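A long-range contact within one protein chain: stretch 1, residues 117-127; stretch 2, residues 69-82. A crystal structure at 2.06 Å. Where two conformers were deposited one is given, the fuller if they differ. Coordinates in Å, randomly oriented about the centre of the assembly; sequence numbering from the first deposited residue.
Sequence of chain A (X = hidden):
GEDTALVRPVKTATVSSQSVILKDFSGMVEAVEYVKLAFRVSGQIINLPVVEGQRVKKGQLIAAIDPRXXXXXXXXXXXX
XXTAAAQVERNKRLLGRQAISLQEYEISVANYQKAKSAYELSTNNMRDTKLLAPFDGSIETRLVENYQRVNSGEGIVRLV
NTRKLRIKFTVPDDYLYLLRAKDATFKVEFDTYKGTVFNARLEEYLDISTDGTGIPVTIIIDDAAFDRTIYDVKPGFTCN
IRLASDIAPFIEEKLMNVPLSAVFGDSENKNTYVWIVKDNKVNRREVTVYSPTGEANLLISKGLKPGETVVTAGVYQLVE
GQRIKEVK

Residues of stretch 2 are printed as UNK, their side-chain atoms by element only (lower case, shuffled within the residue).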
# COMPACT_ATOMS: atom_id res chain seq x y z
N SER A 117 -30.29 22.29 -72.93
CA SER A 117 -31.09 21.80 -71.80
C SER A 117 -31.82 20.48 -72.13
O SER A 117 -31.79 19.56 -71.31
CB SER A 117 -32.08 22.87 -71.36
OG SER A 117 -31.40 23.94 -70.74
N ALA A 118 -32.37 20.36 -73.35
CA ALA A 118 -33.05 19.14 -73.83
C ALA A 118 -32.07 17.97 -73.92
O ALA A 118 -32.39 16.87 -73.47
CB ALA A 118 -33.72 19.39 -75.18
N TYR A 119 -30.85 18.22 -74.46
CA TYR A 119 -29.80 17.20 -74.60
C TYR A 119 -29.24 16.79 -73.20
O TYR A 119 -28.93 15.61 -73.00
CB TYR A 119 -28.69 17.70 -75.53
CG TYR A 119 -27.61 16.69 -75.90
CD1 TYR A 119 -27.91 15.33 -76.04
CD2 TYR A 119 -26.32 17.10 -76.19
CE1 TYR A 119 -26.93 14.41 -76.41
CE2 TYR A 119 -25.34 16.19 -76.59
CZ TYR A 119 -25.64 14.84 -76.68
OH TYR A 119 -24.66 13.97 -77.08
N GLU A 120 -29.13 17.72 -72.25
CA GLU A 120 -28.66 17.40 -70.90
C GLU A 120 -29.63 16.45 -70.20
O GLU A 120 -29.20 15.50 -69.55
CB GLU A 120 -28.46 18.67 -70.07
CG GLU A 120 -27.25 19.48 -70.49
CD GLU A 120 -27.09 20.84 -69.84
OE1 GLU A 120 -28.10 21.43 -69.39
OE2 GLU A 120 -25.94 21.34 -69.83
N LEU A 121 -30.94 16.70 -70.34
CA LEU A 121 -32.01 15.89 -69.76
C LEU A 121 -31.99 14.48 -70.38
O LEU A 121 -32.06 13.51 -69.63
CB LEU A 121 -33.38 16.57 -69.97
CG LEU A 121 -34.63 15.77 -69.57
CD1 LEU A 121 -34.71 15.59 -68.05
CD2 LEU A 121 -35.89 16.46 -70.08
N SER A 122 -31.87 14.37 -71.74
CA SER A 122 -31.84 13.06 -72.40
C SER A 122 -30.54 12.30 -72.05
O SER A 122 -30.58 11.07 -71.99
CB SER A 122 -32.06 13.18 -73.91
OG SER A 122 -30.92 13.63 -74.64
N THR A 123 -29.42 13.01 -71.80
CA THR A 123 -28.13 12.41 -71.40
C THR A 123 -28.29 11.76 -70.01
O THR A 123 -27.83 10.65 -69.80
CB THR A 123 -27.00 13.48 -71.41
OG1 THR A 123 -26.74 13.85 -72.76
CG2 THR A 123 -25.70 13.00 -70.79
N ASN A 124 -29.00 12.44 -69.10
CA ASN A 124 -29.26 11.94 -67.75
C ASN A 124 -30.21 10.75 -67.79
O ASN A 124 -29.97 9.76 -67.09
CB ASN A 124 -29.85 13.03 -66.87
CG ASN A 124 -28.86 14.11 -66.45
OD1 ASN A 124 -27.63 13.91 -66.45
ND2 ASN A 124 -29.39 15.25 -66.05
N ASN A 125 -31.29 10.83 -68.60
CA ASN A 125 -32.28 9.77 -68.75
C ASN A 125 -31.63 8.50 -69.28
O ASN A 125 -31.97 7.41 -68.82
CB ASN A 125 -33.42 10.23 -69.66
CG ASN A 125 -34.36 11.24 -69.03
OD1 ASN A 125 -34.28 11.55 -67.84
ND2 ASN A 125 -35.27 11.77 -69.81
N MSE A 126 -30.67 8.64 -70.21
CA MSE A 126 -29.90 7.54 -70.80
C MSE A 126 -29.03 6.85 -69.74
O MSE A 126 -29.01 5.63 -69.65
CB MSE A 126 -29.03 8.10 -71.94
CG MSE A 126 -28.46 7.04 -72.85
SE MSE A 126 -29.82 6.08 -73.91
CE MSE A 126 -28.73 6.05 -75.63
N ARG A 127 -28.34 7.64 -68.90
CA ARG A 127 -27.54 7.12 -67.79
C ARG A 127 -28.45 6.45 -66.76
O ARG A 127 -28.11 5.39 -66.23
CB ARG A 127 -26.76 8.30 -67.15
CG ARG A 127 -25.97 7.97 -65.88
CD ARG A 127 -25.77 9.22 -65.06
NE ARG A 127 -27.00 9.63 -64.37
CZ ARG A 127 -27.39 10.90 -64.22
NH1 ARG A 127 -26.68 11.89 -64.73
NH2 ARG A 127 -28.51 11.18 -63.56
N UNK A 69 -36.81 3.78 -76.10
CA UNK A 69 -37.48 5.08 -76.26
C UNK A 69 -36.58 6.25 -75.87
O UNK A 69 -36.46 7.18 -76.64
c UNK A 69 -38.79 5.13 -75.45
c UNK A 69 -39.85 4.16 -75.92
o UNK A 69 -40.77 3.85 -75.13
o UNK A 69 -39.78 3.72 -77.10
N UNK A 70 -35.91 6.15 -74.72
CA UNK A 70 -34.99 7.17 -74.23
C UNK A 70 -33.83 7.33 -75.23
O UNK A 70 -33.43 8.46 -75.51
c UNK A 70 -35.70 6.99 -71.83
c UNK A 70 -34.53 6.80 -72.80
c UNK A 70 -35.57 6.25 -70.43
c UNK A 70 -33.30 7.62 -72.37
N UNK A 71 -33.34 6.21 -75.81
CA UNK A 71 -32.27 6.21 -76.80
C UNK A 71 -32.66 7.01 -78.06
O UNK A 71 -31.81 7.72 -78.61
c UNK A 71 -31.89 4.78 -77.19
o UNK A 71 -30.79 4.75 -78.08
N UNK A 72 -33.94 6.91 -78.48
CA UNK A 72 -34.49 7.63 -79.64
C UNK A 72 -34.51 9.13 -79.36
O UNK A 72 -34.05 9.89 -80.20
c UNK A 72 -37.10 4.96 -80.40
c UNK A 72 -35.91 5.81 -80.79
c UNK A 72 -35.89 6.06 -82.29
c UNK A 72 -35.89 7.12 -80.01
N UNK A 73 -35.00 9.54 -78.17
CA UNK A 73 -35.03 10.93 -77.74
C UNK A 73 -33.61 11.50 -77.64
O UNK A 73 -33.37 12.60 -78.11
c UNK A 73 -35.77 11.10 -76.41
c UNK A 73 -36.13 12.56 -76.08
o UNK A 73 -38.19 12.66 -77.33
n UNK A 73 -36.59 14.14 -77.84
c UNK A 73 -37.06 13.14 -77.12
N UNK A 74 -32.67 10.71 -77.09
CA UNK A 74 -31.26 11.08 -76.94
C UNK A 74 -30.64 11.46 -78.32
O UNK A 74 -30.10 12.56 -78.44
o UNK A 74 -24.88 10.98 -75.84
c UNK A 74 -28.10 9.85 -77.16
c UNK A 74 -27.07 11.05 -74.90
c UNK A 74 -26.74 10.13 -77.09
c UNK A 74 -28.44 10.80 -75.00
c UNK A 74 -28.97 10.20 -76.14
c UNK A 74 -26.23 10.73 -75.95
c UNK A 74 -30.46 9.94 -76.25
N UNK A 75 -30.73 10.55 -79.33
CA UNK A 75 -30.19 10.74 -80.68
C UNK A 75 -30.82 11.96 -81.39
O UNK A 75 -30.14 12.61 -82.19
c UNK A 75 -30.39 9.48 -81.52
N UNK A 76 -32.12 12.24 -81.13
CA UNK A 76 -32.82 13.39 -81.70
C UNK A 76 -32.38 14.68 -81.00
O UNK A 76 -32.15 15.69 -81.65
c UNK A 76 -34.33 13.20 -81.56
N UNK A 77 -32.22 14.64 -79.67
CA UNK A 77 -31.78 15.79 -78.89
C UNK A 77 -30.30 16.08 -79.19
O UNK A 77 -29.91 17.24 -79.26
c UNK A 77 -33.51 15.62 -76.99
o UNK A 77 -33.81 15.32 -75.81
o UNK A 77 -34.33 16.02 -77.81
c UNK A 77 -32.03 15.58 -77.38
N UNK A 78 -29.50 15.02 -79.43
CA UNK A 78 -28.08 15.12 -79.79
C UNK A 78 -27.92 15.87 -81.11
O UNK A 78 -27.16 16.84 -81.17
n UNK A 78 -23.36 12.60 -81.66
c UNK A 78 -27.41 13.73 -79.88
c UNK A 78 -25.90 13.77 -80.14
c UNK A 78 -23.78 12.39 -80.25
c UNK A 78 -25.28 12.37 -80.09
N UNK A 79 -28.65 15.43 -82.16
CA UNK A 79 -28.64 16.05 -83.48
C UNK A 79 -29.10 17.53 -83.37
O UNK A 79 -28.39 18.41 -83.86
c UNK A 79 -29.52 15.28 -84.44
N UNK A 80 -30.23 17.80 -82.67
CA UNK A 80 -30.76 19.16 -82.48
C UNK A 80 -29.73 20.06 -81.76
O UNK A 80 -29.58 21.22 -82.14
c UNK A 80 -32.07 19.13 -81.72
N UNK A 81 -28.99 19.52 -80.78
CA UNK A 81 -27.95 20.26 -80.06
C UNK A 81 -26.80 20.58 -80.99
O UNK A 81 -26.32 21.70 -80.98
o UNK A 81 -22.81 21.95 -76.63
c UNK A 81 -25.18 21.83 -76.84
c UNK A 81 -26.31 21.21 -77.37
c UNK A 81 -27.43 19.48 -78.83
c UNK A 81 -26.21 20.11 -78.21
c UNK A 81 -24.93 19.65 -78.53
c UNK A 81 -23.92 21.35 -77.16
c UNK A 81 -23.79 20.26 -78.01
N UNK A 82 -26.33 19.59 -81.77
CA UNK A 82 -25.21 19.77 -82.69
C UNK A 82 -25.51 20.83 -83.77
O UNK A 82 -24.62 21.62 -84.08
c UNK A 82 -23.87 16.12 -82.81
o UNK A 82 -24.22 15.78 -83.97
c UNK A 82 -24.06 17.56 -82.38
o UNK A 82 -23.36 15.34 -81.98
c UNK A 82 -24.84 18.45 -83.35
O HOH W 1 -24.14 13.03 -74.03

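Two helices lie side by side here, nearly antiparallel at 150° and 8.6 Å apart at closest approach, so the hidden positions climb one helix while their partners descend the other.

Position 69 has two carbons, the second carrying two oxygens, and reaches nothing on stretch 1: Asp-69, an acid at an exposed site. Position 70 has four carbons, forked at the first, with one arm two carbons long. Its short arm lies 3.6 Å from Met-126 N and 3.8 Å from Asn-125 CB. This is Ile-70, whose CG2 packs against the helix backbone and also meets Met-126 SE at 4.1 Å; a branch at CB brings a methyl close to the partner helix.

Position 71 holds one carbon and one oxygen, the oxygen 3.5 Å from Met-126 CE. It is Ser-71, small enough to leave room for the selenomethionine's end. Position 72, four carbons forked at the second, points away and touches nothing: Leu-72. Position 73 has three carbons, the third carrying an oxygen and a nitrogen, and only skirts the contact. It is Gln-73, an amide able both to donate and to accept.

Position 74 is one carbon and a six-carbon ring bearing an oxygen, and the ring fits among Tyr-119, Ser-122, Thr-123 and Met-126. It is Tyr-74, with CE2 3.7 Å from Tyr-119 CE1 and CD2 4.1 Å from Met-126 CB. A flat ring fills this hole while its hydroxyl reaches water 1, with Tyr-74 OH 2.8 Å from the water oxygen; the water in turn donates to Thr-123 OG1 at 3.0 Å.

Positions 75 and 76 each show a single carbon and make no contact: Ala-75 and Ala-76, compact residues compatible with exposed helical sites.

Position 77 has two carbons, the second carrying two oxygens, and points toward stretch 1, one oxygen lying 3.1 Å from Ala-118 O. It is Asp-77, short enough to fit where its CA is 4.9 Å from Tyr-119 CA. OD1 accepts a hydrogen bond from Gln-73 NE2 at 2.9 Å. The oxygen near Ala-118 O is OD2; both are acceptors, so that approach is no hydrogen bond.

Position 78 is four carbons in a row ending in nitrogen. Its CA sits over one face of the Tyr-119 ring, 3.8 Å from the centroid, and the second carbon of the chain is 3.3 Å from Tyr-119 OH. This is Lys-78, whose long chain then carries its charge away from stretch 1.

Positions 79 and 80, one carbon each and without contacts, are Ala-79 and Ala-80, again modest in bulk. Position 81 is another hydroxyl-bearing ring, with a ring carbon 3.6 Å from Tyr-119 CD2. It is Tyr-81, and that carbon is CG; its broad apolar surface suits an aromatic neighbour. Position 82, three carbons with two oxygens on the third, is Glu-82, long enough for OE2 to form a salt bridge with Lys-78 NZ at 2.8 Å.

The contact works by interlocking: Tyr-74 enters a hole in stretch 1, and Tyr-119 enters one formed by Tyr-74, Asp-77, Lys-78 and Tyr-81. With no clear direct hydrogen bond between the stretches, packing dominates the 659 Å² buried.

Stretch 2, residues 69-82: DISLQYAADKAAYE
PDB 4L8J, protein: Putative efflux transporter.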